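Local coordinates for Lmo2125 protein (PDB 5TU0) that binds maltose and probably delivers it to a membrane transporter as the lipid-anchored solute-binding protein of a sugar uptake system, at residues 72-85 with 275-289. The protein carries 2 engineered substitutions. Residues are numbered along the deposited sequence; the frame is centred on the assembly and turned at random.
With TTN (tartronate), chain C.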
loop_
_atom_site.group_PDB
_atom_site.type_symbol
_atom_site.label_atom_id
_atom_site.label_comp_id
_atom_site.label_asym_id
_atom_site.label_seq_id
_atom_site.Cartn_x
_atom_site.Cartn_y
_atom_site.Cartn_z
ATOM N N ILE A 72 0.424 10.454 -6.752
ATOM C CA ILE A 72 -0.284 10.985 -7.934
ATOM C C ILE A 72 -0.894 12.356 -7.705
ATOM O O ILE A 72 -0.714 13.261 -8.516
ATOM C CB ILE A 72 -1.322 9.981 -8.469
ATOM C CG1 ILE A 72 -0.586 8.759 -9.019
ATOM C CG2 ILE A 72 -2.183 10.620 -9.560
ATOM C CD1 ILE A 72 -1.465 7.616 -9.502
ATOM N N GLY A 73 -1.590 12.516 -6.590
ATOM C CA GLY A 73 -2.195 13.800 -6.238
ATOM C C GLY A 73 -1.162 14.908 -6.171
ATOM O O GLY A 73 -1.335 15.983 -6.766
ATOM N N SER A 74 -0.072 14.638 -5.475
ATOM C CA SER A 74 0.996 15.633 -5.339
ATOM C C SER A 74 1.643 16.027 -6.675
ATOM O O SER A 74 1.930 17.203 -6.908
ATOM C CB SER A 74 2.082 15.123 -4.401
ATOM O OG SER A 74 3.174 16.010 -4.422
ATOM N N LEU A 75 1.895 15.045 -7.541
ATOM C CA LEU A 75 2.514 15.341 -8.819
ATOM C C LEU A 75 1.531 16.119 -9.688
ATOM O O LEU A 75 1.929 16.959 -10.497
ATOM C CB LEU A 75 2.990 14.063 -9.519
ATOM C CG LEU A 75 4.158 13.367 -8.802
ATOM C CD1 LEU A 75 4.326 11.936 -9.266
ATOM C CD2 LEU A 75 5.443 14.154 -8.981
ATOM N N GLY A 76 0.245 15.830 -9.526
ATOM C CA GLY A 76 -0.781 16.552 -10.283
ATOM C C GLY A 76 -0.885 17.997 -9.831
ATOM O O GLY A 76 -0.940 18.904 -10.659
ATOM N N GLN A 77 -0.926 18.212 -8.517
ATOM C CA GLN A 77 -0.994 19.573 -7.965
ATOM C C GLN A 77 0.197 20.434 -8.360
ATOM O O GLN A 77 0.049 21.628 -8.641
ATOM C CB GLN A 77 -1.065 19.546 -6.435
ATOM C CG GLN A 77 -2.394 19.125 -5.876
ATOM C CD GLN A 77 -2.424 19.222 -4.351
ATOM O OE1 GLN A 77 -1.468 18.821 -3.655
ATOM N NE2 GLN A 77 -3.524 19.727 -3.826
ATOM N N GLN A 78 1.374 19.817 -8.380
ATOM C CA GLN A 78 2.614 20.505 -8.736
ATOM C C GLN A 78 2.732 20.823 -10.225
ATOM O O GLN A 78 3.685 21.457 -10.627
ATOM C CB GLN A 78 3.822 19.683 -8.303
ATOM C CG GLN A 78 4.005 19.590 -6.792
ATOM C CD GLN A 78 5.110 18.623 -6.418
ATOM O OE1 GLN A 78 5.715 17.988 -7.285
ATOM N NE2 GLN A 78 5.374 18.497 -5.128
ATOM N N GLY A 79 1.785 20.358 -11.036
ATOM C CA GLY A 79 1.784 20.648 -12.466
ATOM C C GLY A 79 2.580 19.707 -13.352
ATOM O O GLY A 79 2.752 19.988 -14.545
ATOM N N HIS A 80 3.031 18.572 -12.812
ATOM C CA HIS A 80 3.851 17.628 -13.599
ATOM C C HIS A 80 3.058 16.553 -14.364
ATOM O O HIS A 80 3.580 15.946 -15.302
ATOM C CB HIS A 80 4.887 16.963 -12.687
ATOM C CG HIS A 80 5.726 17.937 -11.916
ATOM N ND1 HIS A 80 6.471 18.925 -12.523
ATOM C CD2 HIS A 80 5.962 18.053 -10.588
ATOM C CE1 HIS A 80 7.115 19.618 -11.605
ATOM N NE2 HIS A 80 6.826 19.105 -10.421
ATOM N N LEU A 81 1.814 16.292 -13.951
ATOM C CA LEU A 81 0.960 15.302 -14.621
ATOM C C LEU A 81 -0.244 15.962 -15.279
ATOM O O LEU A 81 -0.806 16.901 -14.747
ATOM C CB LEU A 81 0.443 14.265 -13.620
ATOM C CG LEU A 81 1.519 13.506 -12.845
ATOM C CD1 LEU A 81 0.873 12.544 -11.878
ATOM C CD2 LEU A 81 2.454 12.781 -13.793
ATOM N N ALA A 82 -0.652 15.435 -16.420
ATOM C CA ALA A 82 -1.829 15.928 -17.120
ATOM C C ALA A 82 -3.107 15.386 -16.478
ATOM O O ALA A 82 -3.110 14.272 -15.979
ATOM C CB ALA A 82 -1.782 15.458 -18.571
ATOM N N GLU A 83 -4.192 16.151 -16.531
ATOM C CA GLU A 83 -5.500 15.629 -16.125
ATOM C C GLU A 83 -5.904 14.635 -17.202
ATOM O O GLU A 83 -5.692 14.898 -18.389
ATOM C CB GLU A 83 -6.565 16.721 -16.039
ATOM C CG GLU A 83 -6.314 17.736 -14.960
ATOM C CD GLU A 83 -7.393 18.802 -14.917
ATOM O OE1 GLU A 83 -8.593 18.458 -15.010
ATOM O OE2 GLU A 83 -7.026 19.983 -14.786
ATOM N N VAL A 84 -6.449 13.491 -16.789
ATOM C CA VAL A 84 -6.831 12.419 -17.720
ATOM C C VAL A 84 -8.227 11.926 -17.421
ATOM O O VAL A 84 -8.789 12.209 -16.340
ATOM C CB VAL A 84 -5.856 11.221 -17.647
ATOM C CG1 VAL A 84 -4.483 11.629 -18.166
ATOM C CG2 VAL A 84 -5.753 10.678 -16.214
ATOM N N LYS A 85 -8.781 11.189 -18.373
ATOM C CA LYS A 85 -10.115 10.613 -18.219
ATOM C C LYS A 85 -9.972 9.132 -17.935
ATOM O O LYS A 85 -8.967 8.511 -18.313
ATOM C CB LYS A 85 -10.954 10.813 -19.474
ATOM C CG LYS A 85 -11.116 12.261 -19.910
ATOM C CD LYS A 85 -12.010 12.349 -21.137
ATOM C CE LYS A 85 -12.111 13.773 -21.675
ATOM N NZ LYS A 85 -12.663 14.713 -20.659
ATOM N N GLY A 275 -0.935 3.515 -10.502
ATOM C CA GLY A 275 -1.719 3.981 -11.627
ATOM C C GLY A 275 -0.793 4.401 -12.764
ATOM O O GLY A 275 0.417 4.613 -12.573
ATOM N N TRP A 276 -1.363 4.493 -13.957
ATOM C CA TRP A 276 -0.660 5.003 -15.102
ATOM C C TRP A 276 -0.919 6.516 -15.135
ATOM O O TRP A 276 -2.044 6.970 -14.881
ATOM C CB TRP A 276 -1.164 4.342 -16.389
ATOM C CG TRP A 276 -0.632 2.986 -16.606
ATOM C CD1 TRP A 276 -1.190 1.806 -16.234
ATOM C CD2 TRP A 276 0.590 2.663 -17.279
ATOM N NE1 TRP A 276 -0.393 0.753 -16.654
ATOM C CE2 TRP A 276 0.716 1.260 -17.276
ATOM C CE3 TRP A 276 1.590 3.430 -17.872
ATOM C CZ2 TRP A 276 1.799 0.605 -17.868
ATOM C CZ3 TRP A 276 2.675 2.782 -18.457
ATOM C CH2 TRP A 276 2.766 1.382 -18.445
ATOM N N VAL A 277 0.124 7.289 -15.423
ATOM C CA VAL A 277 0.026 8.739 -15.462
ATOM C C VAL A 277 0.607 9.278 -16.753
ATOM O O VAL A 277 1.395 8.590 -17.407
ATOM C CB VAL A 277 0.722 9.381 -14.249
ATOM C CG1 VAL A 277 0.119 8.828 -12.959
ATOM C CG2 VAL A 277 2.236 9.152 -14.254
ATOM N N VAL A 278 0.199 10.498 -17.116
ATOM C CA VAL A 278 0.642 11.172 -18.351
ATOM C C VAL A 278 1.413 12.428 -17.997
ATOM O O VAL A 278 0.953 13.244 -17.198
ATOM C CB VAL A 278 -0.557 11.572 -19.229
ATOM C CG1 VAL A 278 -0.102 12.336 -20.473
ATOM C CG2 VAL A 278 -1.366 10.347 -19.604
ATOM N N SER A 279 2.596 12.581 -18.580
ATOM C CA SER A 279 3.398 13.777 -18.382
ATOM C C SER A 279 2.628 15.018 -18.848
ATOM O O SER A 279 2.067 15.024 -19.941
ATOM C CB SER A 279 4.692 13.663 -19.186
ATOM O OG SER A 279 5.409 14.879 -19.195
ATOM N N ASN A 280 2.595 16.065 -18.018
ATOM C CA ASN A 280 1.905 17.305 -18.401
ATOM C C ASN A 280 2.700 18.044 -19.484
ATOM O O ASN A 280 2.177 18.964 -20.102
ATOM C CB ASN A 280 1.705 18.220 -17.192
ATOM C CG ASN A 280 0.565 19.218 -17.375
ATOM O OD1 ASN A 280 -0.339 19.031 -18.200
ATOM N ND2 ASN A 280 0.573 20.258 -16.556
ATOM N N TYR A 281 3.947 17.619 -19.716
ATOM C CA TYR A 281 4.828 18.214 -20.726
ATOM C C TYR A 281 4.754 17.464 -22.048
ATOM O O TYR A 281 5.385 17.866 -23.024
ATOM C CB TYR A 281 6.280 18.193 -20.219
ATOM C CG TYR A 281 6.446 18.739 -18.800
ATOM C CD1 TYR A 281 6.661 20.088 -18.572
ATOM C CD2 TYR A 281 6.401 17.884 -17.698
ATOM C CE1 TYR A 281 6.810 20.589 -17.289
ATOM C CE2 TYR A 281 6.554 18.370 -16.403
ATOM C CZ TYR A 281 6.747 19.727 -16.206
ATOM O OH TYR A 281 6.894 20.203 -14.942
ATOM N N SER A 282 3.984 16.380 -22.088
ATOM C CA SER A 282 3.882 15.571 -23.284
ATOM C C SER A 282 3.266 16.329 -24.447
ATOM O O SER A 282 2.360 17.154 -24.280
ATOM C CB SER A 282 3.074 14.306 -23.018
ATOM O OG SER A 282 2.930 13.539 -24.207
ATOM N N LYS A 283 3.779 16.030 -25.629
ATOM C CA LYS A 283 3.290 16.624 -26.847
ATOM C C LYS A 283 2.380 15.590 -27.522
ATOM O O LYS A 283 1.882 15.829 -28.625
ATOM C CB LYS A 283 4.492 16.960 -27.757
ATOM C CG LYS A 283 4.472 18.361 -28.324
ATOM C CD LYS A 283 4.724 19.367 -27.217
ATOM C CE LYS A 283 4.902 20.770 -27.765
ATOM N NZ LYS A 283 5.174 21.741 -26.663
ATOM N N ASN A 284 2.159 14.452 -26.849
ATOM C CA ASN A 284 1.357 13.354 -27.384
ATOM C C ASN A 284 0.230 12.954 -26.427
ATOM O O ASN A 284 -0.042 11.767 -26.247
ATOM C CB ASN A 284 2.271 12.149 -27.597
ATOM C CG ASN A 284 3.439 12.446 -28.524
ATOM O OD1 ASN A 284 3.254 12.672 -29.713
ATOM N ND2 ASN A 284 4.646 12.395 -27.988
ATOM N N LYS A 285 -0.424 13.941 -25.825
ATOM C CA LYS A 285 -1.481 13.675 -24.844
ATOM C C LYS A 285 -2.707 12.877 -25.339
ATOM O O LYS A 285 -3.269 12.091 -24.573
ATOM C CB LYS A 285 -1.915 14.966 -24.161
ATOM C CG LYS A 285 -0.814 15.575 -23.312
ATOM C CD LYS A 285 -1.311 16.748 -22.486
ATOM C CE LYS A 285 -0.151 17.418 -21.786
ATOM N NZ LYS A 285 -0.591 18.595 -21.010
ATOM N N ASP A 286 -3.125 13.071 -26.596
ATOM C CA ASP A 286 -4.274 12.316 -27.134
ATOM C C ASP A 286 -3.910 10.839 -27.211
ATOM O O ASP A 286 -4.673 9.996 -26.751
ATOM C CB ASP A 286 -4.718 12.810 -28.523
ATOM C CG ASP A 286 -5.335 14.201 -28.498
ATOM O OD1 ASP A 286 -5.824 14.643 -27.432
ATOM O OD2 ASP A 286 -5.360 14.847 -29.578
ATOM N N VAL A 287 -2.747 10.527 -27.787
ATOM C CA VAL A 287 -2.306 9.130 -27.868
ATOM C C VAL A 287 -2.051 8.562 -26.465
ATOM O O VAL A 287 -2.357 7.394 -26.211
ATOM C CB VAL A 287 -1.076 8.940 -28.774
ATOM C CG1 VAL A 287 -0.631 7.486 -28.771
ATOM C CG2 VAL A 287 -1.407 9.361 -30.200
ATOM N N ALA A 288 -1.498 9.387 -25.564
ATOM C CA ALA A 288 -1.265 8.971 -24.175
ATOM C C ALA A 288 -2.586 8.582 -23.472
ATOM O O ALA A 288 -2.638 7.587 -22.714
ATOM C CB ALA A 288 -0.586 10.090 -23.393
ATOM N N GLN A 289 -3.640 9.365 -23.718
ATOM C CA GLN A 289 -4.973 9.082 -23.145
ATOM C C GLN A 289 -5.463 7.723 -23.657
ATOM O O GLN A 289 -5.990 6.902 -22.887
ATOM C CB GLN A 289 -5.985 10.170 -23.510
ATOM C CG GLN A 289 -7.405 9.878 -23.034
ATOM C CD GLN A 289 -7.533 9.904 -21.522
ATOM O OE1 GLN A 289 -7.336 10.949 -20.896
ATOM N NE2 GLN A 289 -7.889 8.762 -20.919
HETATM C C1 TTN C . -1.675 16.131 -28.414
HETATM C C2 TTN C . -1.001 17.482 -28.412
HETATM C C3 TTN C . -0.424 17.829 -27.066
HETATM O O1 TTN C . -2.668 15.969 -27.674
HETATM O O2 TTN C . -1.228 15.213 -29.142
HETATM O O3 TTN C . 0.058 17.531 -29.381
HETATM O O4 TTN C . -0.153 16.910 -26.264
HETATM O O5 TTN C . -0.224 19.035 -26.801
HETATM O O HOH W 1 -1.661 11.893 -15.517
#
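Ala82 N donates to Val278 O at 2.8 Å and Asn280 N to His80 O at 2.9 Å; these two bonds flank Leu81 and Ser279, a single non-hydrogen-bonded antiparallel pair. A water extends the join, donating to Ala82 O and accepting from Val278 N.

Side-chain amides grip both ends. Asn280 swings its CG opposite its main-chain N (chi1 -157°), which brings ND2 to Gly79 O at 3.0 Å, while its OD1 and backbone O both receive Lys285 NZ. Gln289, bent at chi2 (67°), suits its place because an amide carries both an acceptor and a donor: OE1 accepts from Lys85 N at 2.9 Å and NE2 donates to Lys85 O at 2.8 Å.

His80 ND1 and Tyr281 OH are hydrogen-bonded at 2.8 Å, the hydroxyl lying at the imidazole edge near its plane. Lys285 N and Asp286 N, starting helix 285-295, donate to a bound tartronate.

Apolar branches fill the interior. Val277 sets CG1 against Ile72 CD1 and CG2 against Leu81 CD2 (3.7 Å), whereas Val278 packs on Ala82 and Val84; the Ala82 methyl also touches Lys285 CE.

Gly79, with positive phi, is the first residue to leave helical angles, in a Schellman motif; a CB there would jam against Gln78 O. The exit loop then pairs with residues 278-280, within the alpha/beta lobe of a periplasmic-binding-protein fold.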